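Local coordinates for activator of Hsp90 ATPase homologue 1/2-like C-terminal domain-containing protein (Mycobacterium smegmatis, PDB 3UID) that probably acts as a type II toxin involved in the hypoxic response, resembles a Mycobacterium tuberculosis protein in structure, and belongs to the AHA1 family of the SRPBCC superfamily, at residues S90-F95 / V108-Y113; K73-W78 / G94-D99. One frame throughout, in Å; residues are numbered along the deposited sequence.

How the contacts relate
Both contacts join neighbouring strands of the antiparallel sheet, and both use strand 88-96. Contact 1 pairs it with strand 109-118 on one side. Contact 2 pairs it with strand 73-84 on the other. Gly94 and Phe95 belong to both. Both are partly buried. Contact 1 lies closer to the centre of the chain, and its chemistry is aromatic on the Phe91 face and aliphatic and small polar on the other. Contact 2 lies further out but has more buried residues. It runs from buried Tyr77 and Gly94 to an exposed salt bridge, Lys73 with Glu98, where the strand gives way to a loop. The two also meet directly: Trp78 of 73-78 stacks on Phe91 of 90-95.

Contact 1: residues S90-F95 / V108-Y113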
loop_
_atom_site.group_PDB
_atom_site.type_symbol
_atom_site.label_atom_id
_atom_site.label_comp_id
_atom_site.label_asym_id
_atom_site.label_seq_id
_atom_site.Cartn_x
_atom_site.Cartn_y
_atom_site.Cartn_z
ATOM N N SER A 90 -7.702 5.824 -5.441
ATOM C CA SER A 90 -6.579 6.732 -5.632
ATOM C C SER A 90 -6.413 7.579 -4.393
ATOM O O SER A 90 -7.401 7.900 -3.724
ATOM C CB SER A 90 -6.840 7.639 -6.829
ATOM O OG SER A 90 -7.011 6.877 -8.017
ATOM N N PHE A 91 -5.176 7.965 -4.093
ATOM C CA PHE A 91 -4.918 8.698 -2.859
ATOM C C PHE A 91 -3.572 9.391 -2.866
ATOM O O PHE A 91 -2.656 9.009 -3.614
ATOM C CB PHE A 91 -5.002 7.770 -1.628
ATOM C CG PHE A 91 -3.998 6.641 -1.636
ATOM C CD1 PHE A 91 -2.756 6.785 -1.022
ATOM C CD2 PHE A 91 -4.312 5.429 -2.254
ATOM C CE1 PHE A 91 -1.830 5.730 -1.030
ATOM C CE2 PHE A 91 -3.399 4.362 -2.269
ATOM C CZ PHE A 91 -2.167 4.510 -1.646
ATOM N N LEU A 92 -3.465 10.414 -2.032
ATOM C CA LEU A 92 -2.180 11.046 -1.759
ATOM C C LEU A 92 -1.631 10.449 -0.464
ATOM O O LEU A 92 -2.366 10.238 0.491
ATOM C CB LEU A 92 -2.363 12.559 -1.610
ATOM C CG LEU A 92 -3.138 13.198 -2.759
ATOM C CD1 LEU A 92 -3.656 14.575 -2.388
ATOM C CD2 LEU A 92 -2.274 13.247 -4.007
ATOM N N ASP A 93 -0.341 10.147 -0.437
ATOM C CA ASP A 93 0.251 9.536 0.755
ATOM C C ASP A 93 1.378 10.384 1.331
ATOM O O ASP A 93 2.238 10.865 0.592
ATOM C CB ASP A 93 0.755 8.135 0.402
ATOM C CG ASP A 93 1.566 7.507 1.513
ATOM O OD1 ASP A 93 0.974 7.150 2.553
ATOM O OD2 ASP A 93 2.802 7.383 1.353
ATOM N N GLY A 94 1.367 10.555 2.654
ATOM C CA GLY A 94 2.399 11.320 3.332
ATOM C C GLY A 94 2.948 10.627 4.567
ATOM O O GLY A 94 2.259 9.817 5.181
ATOM N N PHE A 95 4.187 10.947 4.922
ATOM C CA PHE A 95 4.815 10.434 6.139
ATOM C C PHE A 95 4.533 11.370 7.298
ATOM O O PHE A 95 4.435 12.586 7.107
ATOM C CB PHE A 95 6.328 10.311 5.955
ATOM C CG PHE A 95 6.724 9.284 4.938
ATOM C CD1 PHE A 95 6.513 7.935 5.182
ATOM C CD2 PHE A 95 7.293 9.664 3.734
ATOM C CE1 PHE A 95 6.873 6.985 4.245
ATOM C CE2 PHE A 95 7.655 8.718 2.794
ATOM C CZ PHE A 95 7.442 7.381 3.047
ATOM N N VAL A 108 3.984 14.796 -0.613
ATOM C CA VAL A 108 3.215 13.567 -0.759
ATOM C C VAL A 108 3.504 12.908 -2.110
ATOM O O VAL A 108 3.970 13.554 -3.047
ATOM C CB VAL A 108 1.680 13.815 -0.641
ATOM C CG1 VAL A 108 1.332 14.409 0.724
ATOM C CG2 VAL A 108 1.166 14.713 -1.782
ATOM N N SER A 109 3.225 11.611 -2.192
ATOM C CA SER A 109 3.194 10.903 -3.460
ATOM C C SER A 109 1.729 10.755 -3.848
ATOM O O SER A 109 0.844 10.851 -2.989
ATOM C CB SER A 109 3.860 9.528 -3.314
ATOM O OG SER A 109 3.196 8.733 -2.335
ATOM N N THR A 110 1.470 10.585 -5.142
ATOM C CA THR A 110 0.120 10.304 -5.625
ATOM C C THR A 110 0.069 8.837 -6.042
ATOM O O THR A 110 1.016 8.317 -6.610
ATOM C CB THR A 110 -0.266 11.217 -6.800
ATOM O OG1 THR A 110 0.463 10.841 -7.975
ATOM C CG2 THR A 110 0.045 12.654 -6.467
ATOM N N ASN A 111 -1.035 8.165 -5.754
ATOM C CA ASN A 111 -1.073 6.720 -5.874
ATOM C C ASN A 111 -2.368 6.270 -6.489
ATOM O O ASN A 111 -3.419 6.830 -6.184
ATOM C CB ASN A 111 -0.954 6.098 -4.490
ATOM C CG ASN A 111 0.291 6.542 -3.780
ATOM O OD1 ASN A 111 0.323 7.607 -3.141
ATOM N ND2 ASN A 111 1.339 5.756 -3.909
ATOM N N VAL A 112 -2.279 5.279 -7.375
ATOM C CA VAL A 112 -3.453 4.624 -7.929
ATOM C C VAL A 112 -3.304 3.107 -7.804
ATOM O O VAL A 112 -2.352 2.525 -8.329
ATOM C CB VAL A 112 -3.676 4.971 -9.396
ATOM C CG1 VAL A 112 -5.002 4.359 -9.883
ATOM C CG2 VAL A 112 -3.688 6.476 -9.587
ATOM N N TYR A 113 -4.242 2.475 -7.105
ATOM C CA TYR A 113 -4.288 1.018 -7.015
ATOM C C TYR A 113 -5.381 0.503 -7.930
ATOM O O TYR A 113 -6.526 0.960 -7.860
ATOM C CB TYR A 113 -4.642 0.587 -5.592
ATOM C CG TYR A 113 -3.559 0.792 -4.547
ATOM C CD1 TYR A 113 -2.429 1.565 -4.800
ATOM C CD2 TYR A 113 -3.691 0.200 -3.294
ATOM C CE1 TYR A 113 -1.438 1.728 -3.809
ATOM C CE2 TYR A 113 -2.734 0.360 -2.307
ATOM C CZ TYR A 113 -1.616 1.123 -2.569
ATOM O OH TYR A 113 -0.665 1.276 -1.595
#
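Phe91 and Asn111 form a hydrogen-bonded pair of the antiparallel beta-sheet of this SRPBCC fold. Asn111 N donates to Phe91 O at 2.8 Å, and Phe91 N donates to Asn111 O. Asp93 and Ser109 make the second such pair, with Asp93 N to Ser109 O at 2.9 Å and Ser109 N donating to Asp93 O.

Phe91 has the largest share of the contact. From CB, chi1 of 61° sets CG between the backbone N and the carbonyl carbon. The far end of the ring nears strand 109-118, with CZ 3.5 Å from Asn111 CB. This CB lies over one ring face, 3.6 Å from the centroid, as a CH-pi contact. CD1 and CD2 are further from it than CZ is. CE1 meets Asn111 CG, and the amide plane is only 11° from the ring plane. CE2 and CZ reach Tyr113. They point their edge at its face in a T-shaped pair, with planes at 79°. Trp78 stacks on Phe91, and Tyr126 meets the Tyr113 ring edge-to-face, so the aromatic cluster extends over further strands.

Asp93 shares this face of the sheet, and its OD1 is hydrogen-bonded to Tyr64 OH. On the other face Ser90 OG touches both methyls of Val112. Leu92 and Thr110 lie side by side there, pointing the same way. Their methyls are packed tightly, with Leu92 CD2 3.4 Å from Thr110 CG2.

Contact 2: residues K73-W78 / G94-D99; sequences KYAGYW and GFADED
Ala75 O accepts from Ala96 N at 2.8 Å, the shortest hydrogen bond between the two segments. The donor sits well above the carbonyl plane, 53° out of it. The return bond, Ala75 N to Ala96 O, is weak at 3.5 Å. The pair is therefore held mainly by the Ala96 N bond, close to where strand 88-96 ends. Further in, Tyr77 and Gly94 form a more regular pair of the same antiparallel beta hairpin. Tyr77 N donates to Gly94 O and Gly94 N to Tyr77 O, both at 3.0 Å.

The Tyr77 ring lies across Gly94. Its chi1 of 59° puts CG between the backbone N and the carbonyl carbon. Gly94 CA lies over one ring face, offset toward the rim, 4.0 Å from the centroid in a CH-pi contact. Glycine has no side chain to hold the ring off. Ala96 CB meets the ring edge at CD2. On the opposite face of the sheet, Tyr74 CE1 touches Phe95 CE1 at 4.2 Å.

At the exposed end Lys73 NZ makes a salt bridge to Glu98 OE2, 2.9 Å away, on the syn lone pair. Lys73 is extended. Glu98 bends at chi2 (86°), and the two chains cross at about a right angle. Asp97 OD1 accepts from Asp99 N in an Asx turn and also from Asn101 N, which shapes the loop after the strand.

Strand 61-67 flanks 73-78 on its other edge, and its Phe65 meets Lys73 in a cation-pi contact. Phe95 packs on Met142, which lies between helices 133-141 and 144-158.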
loop_
_atom_site.group_PDB
_atom_site.type_symbol
_atom_site.label_atom_id
_atom_site.label_comp_id
_atom_site.label_asym_id
_atom_site.label_seq_id
_atom_site.Cartn_x
_atom_site.Cartn_y
_atom_site.Cartn_z
ATOM N N LYS A 73 9.319 2.354 14.133
ATOM C CA LYS A 73 7.926 2.712 13.916
ATOM C C LYS A 73 7.882 3.960 13.065
ATOM O O LYS A 73 8.629 4.912 13.291
ATOM C CB LYS A 73 7.226 2.979 15.241
ATOM C CG LYS A 73 5.707 3.141 15.107
ATOM C CD LYS A 73 5.066 3.391 16.470
ATOM C CE LYS A 73 3.560 3.211 16.422
ATOM N NZ LYS A 73 2.990 3.225 17.808
ATOM N N TYR A 74 7.032 3.950 12.055
ATOM C CA TYR A 74 6.724 5.202 11.388
ATOM C C TYR A 74 5.231 5.346 11.179
ATOM O O TYR A 74 4.471 4.411 11.389
ATOM C CB TYR A 74 7.518 5.386 10.092
ATOM C CG TYR A 74 7.151 4.434 8.996
ATOM C CD1 TYR A 74 6.297 4.821 7.972
ATOM C CD2 TYR A 74 7.658 3.148 8.981
ATOM C CE1 TYR A 74 5.962 3.933 6.949
ATOM C CE2 TYR A 74 7.343 2.269 7.988
ATOM C CZ TYR A 74 6.498 2.659 6.973
ATOM O OH TYR A 74 6.193 1.754 5.984
ATOM N N ALA A 75 4.811 6.549 10.832
ATOM C CA ALA A 75 3.406 6.823 10.667
ATOM C C ALA A 75 3.172 7.414 9.295
ATOM O O ALA A 75 4.065 7.990 8.677
ATOM C CB ALA A 75 2.929 7.774 11.757
ATOM N N GLY A 76 1.956 7.265 8.809
ATOM C CA GLY A 76 1.637 7.771 7.494
ATOM C C GLY A 76 0.152 7.996 7.392
ATOM O O GLY A 76 -0.619 7.600 8.277
ATOM N N TYR A 77 -0.258 8.662 6.323
ATOM C CA TYR A 77 -1.672 8.894 6.103
ATOM C C TYR A 77 -1.973 8.908 4.620
ATOM O O TYR A 77 -1.131 9.269 3.803
ATOM C CB TYR A 77 -2.117 10.218 6.747
ATOM C CG TYR A 77 -1.356 11.412 6.214
ATOM C CD1 TYR A 77 -1.847 12.150 5.148
ATOM C CD2 TYR A 77 -0.130 11.773 6.749
ATOM C CE1 TYR A 77 -1.141 13.232 4.639
ATOM C CE2 TYR A 77 0.581 12.846 6.246
ATOM C CZ TYR A 77 0.067 13.577 5.200
ATOM O OH TYR A 77 0.777 14.651 4.705
ATOM N N TRP A 78 -3.190 8.498 4.290
ATOM C CA TRP A 78 -3.689 8.580 2.927
ATOM C C TRP A 78 -4.822 9.601 2.894
ATOM O O TRP A 78 -5.727 9.552 3.734
ATOM C CB TRP A 78 -4.243 7.234 2.488
ATOM C CG TRP A 78 -3.266 6.108 2.335
ATOM C CD1 TRP A 78 -1.904 6.145 2.472
ATOM C CD2 TRP A 78 -3.595 4.761 2.010
ATOM N NE1 TRP A 78 -1.369 4.904 2.232
ATOM C CE2 TRP A 78 -2.389 4.034 1.951
ATOM C CE3 TRP A 78 -4.800 4.100 1.742
ATOM C CZ2 TRP A 78 -2.355 2.667 1.666
ATOM C CZ3 TRP A 78 -4.762 2.745 1.446
ATOM C CH2 TRP A 78 -3.547 2.048 1.397
ATOM N N GLY A 94 1.367 10.555 2.654
ATOM C CA GLY A 94 2.399 11.320 3.332
ATOM C C GLY A 94 2.948 10.627 4.567
ATOM O O GLY A 94 2.259 9.817 5.181
ATOM N N PHE A 95 4.187 10.947 4.922
ATOM C CA PHE A 95 4.815 10.434 6.139
ATOM C C PHE A 95 4.533 11.370 7.298
ATOM O O PHE A 95 4.435 12.586 7.107
ATOM C CB PHE A 95 6.328 10.311 5.955
ATOM C CG PHE A 95 6.724 9.284 4.938
ATOM C CD1 PHE A 95 6.513 7.935 5.182
ATOM C CD2 PHE A 95 7.293 9.664 3.734
ATOM C CE1 PHE A 95 6.873 6.985 4.245
ATOM C CE2 PHE A 95 7.655 8.718 2.794
ATOM C CZ PHE A 95 7.442 7.381 3.047
ATOM N N ALA A 96 4.426 10.811 8.503
ATOM C CA ALA A 96 4.045 11.608 9.669
ATOM C C ALA A 96 4.633 11.107 10.988
ATOM O O ALA A 96 5.196 10.011 11.059
ATOM C CB ALA A 96 2.515 11.677 9.781
ATOM N N ASP A 97 4.488 11.926 12.030
ATOM C CA ASP A 97 4.890 11.547 13.368
ATOM C C ASP A 97 3.755 10.789 14.056
ATOM O O ASP A 97 2.767 10.445 13.417
ATOM C CB ASP A 97 5.382 12.768 14.172
ATOM C CG ASP A 97 4.289 13.805 14.428
ATOM O OD1 ASP A 97 3.094 13.464 14.336
ATOM O OD2 ASP A 97 4.646 14.959 14.766
ATOM N N GLU A 98 3.910 10.510 15.341
ATOM C CA GLU A 98 2.930 9.690 16.050
ATOM C C GLU A 98 1.546 10.348 16.069
ATOM O O GLU A 98 0.526 9.667 16.202
ATOM C CB GLU A 98 3.412 9.425 17.478
ATOM C CG GLU A 98 2.593 8.378 18.225
ATOM C CD GLU A 98 3.061 6.959 17.977
ATOM O OE1 GLU A 98 4.109 6.780 17.323
ATOM O OE2 GLU A 98 2.387 6.014 18.447
ATOM N N ASP A 99 1.518 11.673 15.951
ATOM C CA ASP A 99 0.264 12.430 15.996
ATOM C C ASP A 99 -0.356 12.635 14.624
ATOM O O ASP A 99 -1.350 13.357 14.479
ATOM C CB ASP A 99 0.509 13.798 16.635
ATOM C CG ASP A 99 0.968 13.692 18.073
ATOM O OD1 ASP A 99 0.569 12.726 18.764
ATOM O OD2 ASP A 99 1.741 14.569 18.514
#